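Local coordinates for protein Rv1364c/MT1410 (Mycobacterium tuberculosis, PDB 3KE6), which probably acts in sigma-factor regulation, joining a manganese-binding PP2C-type phosphatase domain of the RsbU kind to an RsbW-like anti-sigma-factor kinase domain, at residues Phe134-Thr148 with Val172-Tyr186. Numbering follows the deposited sequence.
Sequences FQYCTAGHPPPLLVT and VRSEVLNIGDAILFY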
ATOM      1  N   PHE A 134      13.976   1.561  -8.571  1.00 56.36           N
ATOM      2  CA  PHE A 134      13.570   1.978  -7.239  1.00 56.29           C
ATOM      3  C   PHE A 134      14.551   3.006  -6.648  1.00 56.46           C
ATOM      4  O   PHE A 134      15.586   2.654  -6.078  1.00 56.62           O
ATOM      5  CB  PHE A 134      13.475   0.771  -6.324  1.00 56.53           C
ATOM      6  CG  PHE A 134      12.894   1.091  -4.994  1.00 56.54           C
ATOM      7  CD1 PHE A 134      11.525   1.239  -4.851  1.00 59.56           C
ATOM      8  CD2 PHE A 134      13.708   1.279  -3.894  1.00 56.12           C
ATOM      9  CE1 PHE A 134      10.977   1.556  -3.622  1.00 59.88           C
ATOM     10  CE2 PHE A 134      13.170   1.594  -2.669  1.00 56.40           C
ATOM     11  CZ  PHE A 134      11.812   1.729  -2.526  1.00 58.09           C
ATOM     12  N   GLN A 135      14.199   4.278  -6.788  1.00 56.23           N
ATOM     13  CA  GLN A 135      15.024   5.383  -6.338  1.00 55.93           C
ATOM     14  C   GLN A 135      14.740   5.666  -4.874  1.00 55.40           C
ATOM     15  O   GLN A 135      13.604   5.898  -4.505  1.00 55.55           O
ATOM     16  CB  GLN A 135      14.711   6.616  -7.185  1.00 55.95           C
ATOM     17  CG  GLN A 135      15.316   7.917  -6.693  1.00 56.51           C
ATOM     18  CD  GLN A 135      15.334   8.981  -7.768  1.00 57.75           C
ATOM     19  OE1 GLN A 135      15.398   8.670  -8.966  1.00 61.90           O
ATOM     20  NE2 GLN A 135      15.300  10.249  -7.352  1.00 63.84           N
ATOM     21  N   TYR A 136      15.775   5.671  -4.045  1.00 55.10           N
ATOM     22  CA  TYR A 136      15.587   5.774  -2.610  1.00 54.64           C
ATOM     23  C   TYR A 136      16.611   6.680  -1.929  1.00 54.28           C
ATOM     24  O   TYR A 136      17.714   6.887  -2.437  1.00 54.39           O
ATOM     25  CB  TYR A 136      15.637   4.380  -1.994  1.00 54.33           C
ATOM     26  CG  TYR A 136      17.016   3.778  -1.974  1.00 54.67           C
ATOM     27  CD1 TYR A 136      17.537   3.139  -3.091  1.00 53.71           C
ATOM     28  CD2 TYR A 136      17.800   3.844  -0.833  1.00 54.45           C
ATOM     29  CE1 TYR A 136      18.788   2.581  -3.061  1.00 53.29           C
ATOM     30  CE2 TYR A 136      19.049   3.288  -0.796  1.00 54.11           C
ATOM     31  CZ  TYR A 136      19.553   2.658  -1.906  1.00 54.60           C
ATOM     32  OH  TYR A 136      20.837   2.112  -1.853  1.00 53.56           O
ATOM     33  N   CYS A 137      16.204   7.212  -0.779  1.00 54.17           N
ATOM     34  CA  CYS A 137      17.016   8.072   0.060  1.00 53.82           C
ATOM     35  C   CYS A 137      16.912   7.595   1.509  1.00 53.61           C
ATOM     36  O   CYS A 137      15.815   7.289   1.994  1.00 53.90           O
ATOM     37  CB  CYS A 137      16.561   9.529  -0.043  1.00 53.57           C
ATOM     38  SG  CYS A 137      17.659  10.698   0.836  1.00 55.70           S
ATOM     39  N   THR A 138      18.066   7.508   2.166  1.00 53.12           N
ATOM     40  CA  THR A 138      18.205   7.096   3.550  1.00 52.84           C
ATOM     41  C   THR A 138      18.655   8.320   4.346  1.00 52.66           C
ATOM     42  O   THR A 138      19.844   8.529   4.547  1.00 51.82           O
ATOM     43  CB  THR A 138      19.285   5.992   3.695  1.00 52.91           C
ATOM     44  OG1 THR A 138      20.530   6.458   3.157  1.00 51.84           O
ATOM     45  CG2 THR A 138      18.882   4.731   2.957  1.00 52.30           C
ATOM     46  N   ALA A 139      17.696   9.138   4.765  1.00 52.78           N
ATOM     47  CA  ALA A 139      17.993  10.359   5.510  1.00 52.76           C
ATOM     48  C   ALA A 139      18.316  10.025   6.968  1.00 52.95           C
ATOM     49  O   ALA A 139      17.421   9.988   7.816  1.00 52.92           O
ATOM     50  CB  ALA A 139      16.823  11.330   5.425  1.00 52.53           C
ATOM     51  N   GLY A 140      19.599   9.774   7.240  1.00 53.15           N
ATOM     52  CA  GLY A 140      20.070   9.358   8.567  1.00 53.14           C
ATOM     53  C   GLY A 140      19.302   8.161   9.083  1.00 53.16           C
ATOM     54  O   GLY A 140      19.069   8.018  10.282  1.00 53.00           O
ATOM     55  N   HIS A 141      18.896   7.301   8.158  1.00 53.54           N
ATOM     56  CA  HIS A 141      17.995   6.200   8.467  1.00 53.26           C
ATOM     57  C   HIS A 141      18.642   4.883   8.071  1.00 53.05           C
ATOM     58  O   HIS A 141      19.312   4.804   7.040  1.00 52.95           O
ATOM     59  CB  HIS A 141      16.684   6.381   7.725  1.00 53.06           C
ATOM     60  CG  HIS A 141      15.565   5.567   8.288  1.00 54.01           C
ATOM     61  ND1 HIS A 141      14.766   6.018   9.317  1.00 54.98           N
ATOM     62  CD2 HIS A 141      15.117   4.326   7.975  1.00 52.75           C
ATOM     63  CE1 HIS A 141      13.869   5.092   9.608  1.00 56.88           C
ATOM     64  NE2 HIS A 141      14.064   4.054   8.813  1.00 54.93           N
ATOM     65  N   PRO A 142      18.462   3.847   8.896  1.00 52.84           N
ATOM     66  CA  PRO A 142      19.067   2.574   8.563  1.00 52.92           C
ATOM     67  C   PRO A 142      18.522   2.052   7.231  1.00 52.81           C
ATOM     68  O   PRO A 142      17.348   2.176   6.967  1.00 52.14           O
ATOM     69  CB  PRO A 142      18.665   1.680   9.738  1.00 52.97           C
ATOM     70  CG  PRO A 142      17.485   2.316  10.308  1.00 52.98           C
ATOM     71  CD  PRO A 142      17.714   3.771  10.157  1.00 52.95           C
ATOM     72  N   PRO A 143      19.397   1.493   6.386  1.00 53.05           N
ATOM     73  CA  PRO A 143      19.037   1.242   4.990  1.00 52.73           C
ATOM     74  C   PRO A 143      18.122   0.042   4.850  1.00 52.47           C
ATOM     75  O   PRO A 143      18.200  -0.865   5.666  1.00 52.40           O
ATOM     76  CB  PRO A 143      20.398   0.952   4.334  1.00 52.77           C
ATOM     77  CG  PRO A 143      21.190   0.343   5.425  1.00 52.55           C
ATOM     78  CD  PRO A 143      20.768   1.045   6.690  1.00 52.24           C
ATOM     79  N   PRO A 144      17.254   0.038   3.821  1.00 52.70           N
ATOM     80  CA  PRO A 144      16.360  -1.063   3.475  1.00 52.57           C
ATOM     81  C   PRO A 144      17.030  -2.406   3.270  1.00 52.72           C
ATOM     82  O   PRO A 144      18.159  -2.470   2.795  1.00 52.11           O
ATOM     83  CB  PRO A 144      15.771  -0.609   2.148  1.00 52.64           C
ATOM     84  CG  PRO A 144      15.778   0.864   2.234  1.00 52.43           C
ATOM     85  CD  PRO A 144      17.033   1.199   2.939  1.00 52.87           C
ATOM     86  N   LEU A 145      16.313  -3.470   3.631  1.00 53.32           N
ATOM     87  CA  LEU A 145      16.709  -4.840   3.309  1.00 52.84           C
ATOM     88  C   LEU A 145      16.096  -5.149   1.962  1.00 52.75           C
ATOM     89  O   LEU A 145      14.950  -4.776   1.711  1.00 53.29           O
ATOM     90  CB  LEU A 145      16.163  -5.821   4.357  1.00 52.82           C
ATOM     91  CG  LEU A 145      16.830  -7.209   4.477  1.00 54.27           C
ATOM     92  CD1 LEU A 145      16.236  -8.031   5.637  1.00 52.97           C
ATOM     93  CD2 LEU A 145      16.729  -7.987   3.173  1.00 56.75           C
ATOM     94  N   LEU A 146      16.850  -5.804   1.088  1.00 52.66           N
ATOM     95  CA  LEU A 146      16.302  -6.332  -0.170  1.00 52.71           C
ATOM     96  C   LEU A 146      16.301  -7.851  -0.092  1.00 52.36           C
ATOM     97  O   LEU A 146      17.333  -8.456   0.105  1.00 51.90           O
ATOM     98  CB  LEU A 146      17.145  -5.870  -1.367  1.00 52.76           C
ATOM     99  CG  LEU A 146      16.985  -6.575  -2.724  1.00 52.38           C
ATOM    100  CD1 LEU A 146      15.935  -5.906  -3.567  1.00 54.28           C
ATOM    101  CD2 LEU A 146      18.291  -6.584  -3.478  1.00 53.23           C
ATOM    102  N   VAL A 147      15.128  -8.450  -0.219  1.00 52.57           N
ATOM    103  CA  VAL A 147      15.000  -9.894  -0.355  1.00 52.59           C
ATOM    104  C   VAL A 147      14.656 -10.166  -1.805  1.00 52.83           C
ATOM    105  O   VAL A 147      13.601  -9.709  -2.299  1.00 53.04           O
ATOM    106  CB  VAL A 147      13.884 -10.455   0.538  1.00 52.36           C
ATOM    107  CG1 VAL A 147      13.805 -11.960   0.384  1.00 50.36           C
ATOM    108  CG2 VAL A 147      14.110 -10.050   1.992  1.00 50.93           C
ATOM    109  N   THR A 148      15.541 -10.871  -2.501  1.00 52.81           N
ATOM    110  CA  THR A 148      15.331 -11.130  -3.915  1.00 53.43           C
ATOM    111  C   THR A 148      14.406 -12.318  -4.110  1.00 54.10           C
ATOM    112  O   THR A 148      14.038 -13.000  -3.143  1.00 54.19           O
ATOM    113  CB  THR A 148      16.624 -11.439  -4.648  1.00 53.49           C
ATOM    114  OG1 THR A 148      17.176 -12.657  -4.126  1.00 54.38           O
ATOM    115  CG2 THR A 148      17.615 -10.283  -4.527  1.00 52.19           C
ATOM    116  N   VAL A 172      20.465  10.481  -3.684  1.00 55.90           N
ATOM    117  CA  VAL A 172      19.589   9.327  -3.923  1.00 55.96           C
ATOM    118  C   VAL A 172      20.275   8.268  -4.788  1.00 56.03           C
ATOM    119  O   VAL A 172      21.030   8.606  -5.685  1.00 56.63           O
ATOM    120  CB  VAL A 172      18.256   9.738  -4.619  1.00 56.03           C
ATOM    121  CG1 VAL A 172      17.346  10.491  -3.654  1.00 56.97           C
ATOM    122  CG2 VAL A 172      18.511  10.565  -5.870  1.00 54.42           C
ATOM    123  N   ARG A 173      20.008   6.995  -4.508  1.00 55.80           N
ATOM    124  CA  ARG A 173      20.577   5.885  -5.276  1.00 55.66           C
ATOM    125  C   ARG A 173      19.454   5.086  -5.900  1.00 55.25           C
ATOM    126  O   ARG A 173      18.291   5.326  -5.604  1.00 54.96           O
ATOM    127  CB  ARG A 173      21.386   4.948  -4.379  1.00 55.50           C
ATOM    128  CG  ARG A 173      22.681   5.494  -3.857  1.00 55.50           C
ATOM    129  CD  ARG A 173      23.426   4.430  -3.042  1.00 56.54           C
ATOM    130  NE  ARG A 173      24.355   3.643  -3.856  1.00 60.47           N
ATOM    131  CZ  ARG A 173      24.057   2.529  -4.534  1.00 60.05           C
ATOM    132  NH1 ARG A 173      22.839   2.006  -4.532  1.00 59.17           N
ATOM    133  NH2 ARG A 173      25.009   1.924  -5.232  1.00 61.78           N
ATOM    134  N   SER A 174      19.810   4.120  -6.743  1.00 55.21           N
ATOM    135  CA  SER A 174      18.826   3.261  -7.388  1.00 55.40           C
ATOM    136  C   SER A 174      19.189   1.785  -7.327  1.00 55.18           C
ATOM    137  O   SER A 174      20.351   1.427  -7.338  1.00 55.21           O
ATOM    138  CB  SER A 174      18.635   3.688  -8.841  1.00 55.49           C
ATOM    139  OG  SER A 174      17.724   4.774  -8.906  1.00 57.94           O
ATOM    140  N   GLU A 175      18.168   0.941  -7.241  1.00 55.10           N
ATOM    141  CA  GLU A 175      18.320  -0.504  -7.376  1.00 54.79           C
ATOM    142  C   GLU A 175      17.232  -0.940  -8.325  1.00 54.23           C
ATOM    143  O   GLU A 175      16.145  -0.394  -8.280  1.00 54.28           O
ATOM    144  CB  GLU A 175      18.127  -1.208  -6.028  1.00 54.97           C
ATOM    145  CG  GLU A 175      19.352  -1.188  -5.108  1.00 56.33           C
ATOM    146  CD  GLU A 175      20.414  -2.235  -5.453  1.00 59.22           C
ATOM    147  OE1 GLU A 175      20.182  -3.110  -6.320  1.00 56.79           O
ATOM    148  OE2 GLU A 175      21.499  -2.173  -4.834  1.00 63.74           O
ATOM    149  N   VAL A 176      17.523  -1.905  -9.186  1.00 53.90           N
ATOM    150  CA  VAL A 176      16.499  -2.494 -10.046  1.00 53.66           C
ATOM    151  C   VAL A 176      15.919  -3.719  -9.356  1.00 53.12           C
ATOM    152  O   VAL A 176      16.640  -4.668  -9.063  1.00 52.98           O
ATOM    153  CB  VAL A 176      17.048  -2.893 -11.445  1.00 53.61           C
ATOM    154  CG1 VAL A 176      18.156  -3.945 -11.337  1.00 53.64           C
ATOM    155  CG2 VAL A 176      15.916  -3.404 -12.314  1.00 53.98           C
ATOM    156  N   LEU A 177      14.621  -3.679  -9.079  1.00 52.73           N
ATOM    157  CA  LEU A 177      13.906  -4.820  -8.515  1.00 52.65           C
ATOM    158  C   LEU A 177      13.216  -5.600  -9.626  1.00 52.27           C
ATOM    159  O   LEU A 177      12.424  -5.028 -10.371  1.00 52.28           O
ATOM    160  CB  LEU A 177      12.827  -4.346  -7.548  1.00 52.78           C
ATOM    161  CG  LEU A 177      13.163  -3.365  -6.437  1.00 51.86           C
ATOM    162  CD1 LEU A 177      11.877  -3.037  -5.676  1.00 47.59           C
ATOM    163  CD2 LEU A 177      14.188  -3.932  -5.512  1.00 50.32           C
ATOM    164  N   ASN A 178      13.484  -6.898  -9.726  1.00 52.18           N
ATOM    165  CA  ASN A 178      12.828  -7.740 -10.733  1.00 52.41           C
ATOM    166  C   ASN A 178      11.464  -8.215 -10.250  1.00 52.54           C
ATOM    167  O   ASN A 178      11.037  -7.835  -9.163  1.00 53.42           O
ATOM    168  CB  ASN A 178      13.725  -8.908 -11.091  1.00 52.47           C
ATOM    169  CG  ASN A 178      14.955  -8.463 -11.829  1.00 53.68           C
ATOM    170  OD1 ASN A 178      14.856  -7.934 -12.936  1.00 58.08           O
ATOM    171  ND2 ASN A 178      16.122  -8.640 -11.216  1.00 51.70           N
ATOM    172  N   ILE A 179      10.749  -9.006 -11.043  1.00 51.95           N
ATOM    173  CA  ILE A 179       9.493  -9.560 -10.544  1.00 51.83           C
ATOM    174  C   ILE A 179       9.819 -10.572  -9.432  1.00 51.97           C
ATOM    175  O   ILE A 179      10.656 -11.468  -9.623  1.00 52.56           O
ATOM    176  CB  ILE A 179       8.650 -10.239 -11.641  1.00 51.64           C
ATOM    177  CG1 ILE A 179       8.461  -9.335 -12.869  1.00 50.41           C
ATOM    178  CG2 ILE A 179       7.295 -10.629 -11.082  1.00 51.50           C
ATOM    179  CD1 ILE A 179       7.733  -8.083 -12.590  1.00 47.04           C
ATOM    180  N   GLY A 180       9.183 -10.411  -8.268  1.00 51.83           N
ATOM    181  CA  GLY A 180       9.399 -11.305  -7.119  1.00 51.68           C
ATOM    182  C   GLY A 180      10.393 -10.758  -6.109  1.00 51.64           C
ATOM    183  O   GLY A 180      10.538 -11.290  -5.012  1.00 51.55           O
ATOM    184  N   ASP A 181      11.098  -9.696  -6.480  1.00 51.64           N
ATOM    185  CA  ASP A 181      12.024  -9.054  -5.568  1.00 51.96           C
ATOM    186  C   ASP A 181      11.211  -8.220  -4.573  1.00 51.71           C
ATOM    187  O   ASP A 181      10.321  -7.501  -4.969  1.00 51.05           O
ATOM    188  CB  ASP A 181      13.012  -8.143  -6.333  1.00 52.19           C
ATOM    189  CG  ASP A 181      14.221  -8.888  -6.898  1.00 53.66           C
ATOM    190  OD1 ASP A 181      14.356 -10.118  -6.702  1.00 57.92           O
ATOM    191  OD2 ASP A 181      15.066  -8.214  -7.535  1.00 57.22           O
ATOM    192  N   ALA A 182      11.548  -8.315  -3.289  1.00 52.06           N
ATOM    193  CA  ALA A 182      10.929  -7.503  -2.247  1.00 51.73           C
ATOM    194  C   ALA A 182      11.943  -6.569  -1.553  1.00 51.78           C
ATOM    195  O   ALA A 182      13.154  -6.825  -1.548  1.00 51.73           O
ATOM    196  CB  ALA A 182      10.258  -8.405  -1.235  1.00 51.30           C
ATOM    197  N   ILE A 183      11.429  -5.492  -0.967  1.00 51.58           N
ATOM    198  CA  ILE A 183      12.242  -4.545  -0.224  1.00 51.91           C
ATOM    199  C   ILE A 183      11.556  -4.146   1.088  1.00 51.11           C
ATOM    200  O   ILE A 183      10.356  -3.932   1.120  1.00 49.73           O
ATOM    201  CB  ILE A 183      12.515  -3.294  -1.064  1.00 52.12           C
ATOM    202  CG1 ILE A 183      13.507  -2.378  -0.348  1.00 54.11           C
ATOM    203  CG2 ILE A 183      11.242  -2.536  -1.328  1.00 52.19           C
ATOM    204  CD1 ILE A 183      13.878  -1.159  -1.162  1.00 53.98           C
ATOM    205  N   LEU A 184      12.335  -4.048   2.163  1.00 51.12           N
ATOM    206  CA  LEU A 184      11.795  -3.855   3.512  1.00 51.39           C
ATOM    207  C   LEU A 184      12.297  -2.569   4.185  1.00 51.56           C
ATOM    208  O   LEU A 184      13.428  -2.477   4.630  1.00 51.80           O
ATOM    209  CB  LEU A 184      12.123  -5.074   4.385  1.00 51.00           C
ATOM    210  CG  LEU A 184      11.352  -6.384   4.127  1.00 52.74           C
ATOM    211  CD1 LEU A 184      11.562  -6.955   2.716  1.00 51.99           C
ATOM    212  CD2 LEU A 184      11.722  -7.442   5.150  1.00 51.22           C
ATOM    213  N   PHE A 185      11.431  -1.575   4.245  1.00 51.93           N
ATOM    214  CA  PHE A 185      11.658  -0.373   5.034  1.00 51.77           C
ATOM    215  C   PHE A 185      11.322  -0.701   6.491  1.00 51.28           C
ATOM    216  O   PHE A 185      10.299  -1.340   6.764  1.00 51.16           O
ATOM    217  CB  PHE A 185      10.735   0.764   4.539  1.00 53.12           C
ATOM    218  CG  PHE A 185      11.209   1.455   3.272  1.00 54.76           C
ATOM    219  CD1 PHE A 185      11.192   2.840   3.175  1.00 57.92           C
ATOM    220  CD2 PHE A 185      11.673   0.729   2.183  1.00 59.71           C
ATOM    221  CE1 PHE A 185      11.636   3.484   2.018  1.00 58.64           C
ATOM    222  CE2 PHE A 185      12.128   1.369   1.038  1.00 59.53           C
ATOM    223  CZ  PHE A 185      12.109   2.749   0.956  1.00 58.80           C
ATOM    224  N   TYR A 186      12.144  -0.234   7.423  1.00 50.72           N
ATOM    225  CA  TYR A 186      11.940  -0.508   8.856  1.00 50.77           C
ATOM    226  C   TYR A 186      12.521   0.631   9.708  1.00 50.52           C
ATOM    227  O   TYR A 186      13.329   1.424   9.221  1.00 50.53           O
ATOM    228  CB  TYR A 186      12.638  -1.822   9.246  1.00 50.57           C
ATOM    229  CG  TYR A 186      14.092  -1.718   8.962  1.00 49.07           C
ATOM    230  CD1 TYR A 186      14.982  -1.310   9.933  1.00 48.00           C
ATOM    231  CD2 TYR A 186      14.564  -1.919   7.684  1.00 51.06           C
ATOM    232  CE1 TYR A 186      16.331  -1.161   9.643  1.00 50.51           C
ATOM    233  CE2 TYR A 186      15.902  -1.785   7.381  1.00 51.28           C
ATOM    234  CZ  TYR A 186      16.781  -1.401   8.365  1.00 50.11           C
ATOM    235  OH  TYR A 186      18.100  -1.251   8.061  1.00 51.06           O
TER
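Phe134 holds CG opposite its own backbone N (chi1 -172°), which carries the ring into the packed interior between two beta sheets, and Ile183, with CG1 likewise anti to N (chi1 -173°), comes from the facing sheet to meet it. This is the beta sandwich of a PP2C-type phosphatase domain, and each of the two segments contributes a strand to both of its sheets. In one sheet 134-139 runs antiparallel to 173-176: Tyr136 N bonds to Arg173 O at 3.0 Å and Arg173 N returns the bond to Tyr136 O. In the other, 145-147 pairs with 182-186, where Leu184 N gives a 2.8 Å bond to Leu145 O.

Between the sheets, CD1 of Ile183 lies close to CE2 of Phe134. Phe185, from the same strand as Ile183, meets the Phe134 ring rim to rim, neither over the other's face, their planes at 89°. Pro144 CG sits over one face of Phe185, 3.9 Å from CE2. Further along, CD1 of Leu146 passes alongside CD2 of Leu177, the two side chains pointing in opposite senses.

Tyr136 and Arg173 run side by side, with a weak hydrogen bond from Arg173 NH1 to Tyr136 OH, whose stronger partner is the carbonyl of Glu157. The His141 side chain, about 8 Å from a bound manganese ion, bridges the sheets: ND1 is hydrogen-bonded to Thr121 OG1 of strand 121-128, while NE2 donates to Tyr186 O at 2.8 Å. Beside it, Pro142 packs against the Tyr186 ring, its CB 3.7 Å from CE1.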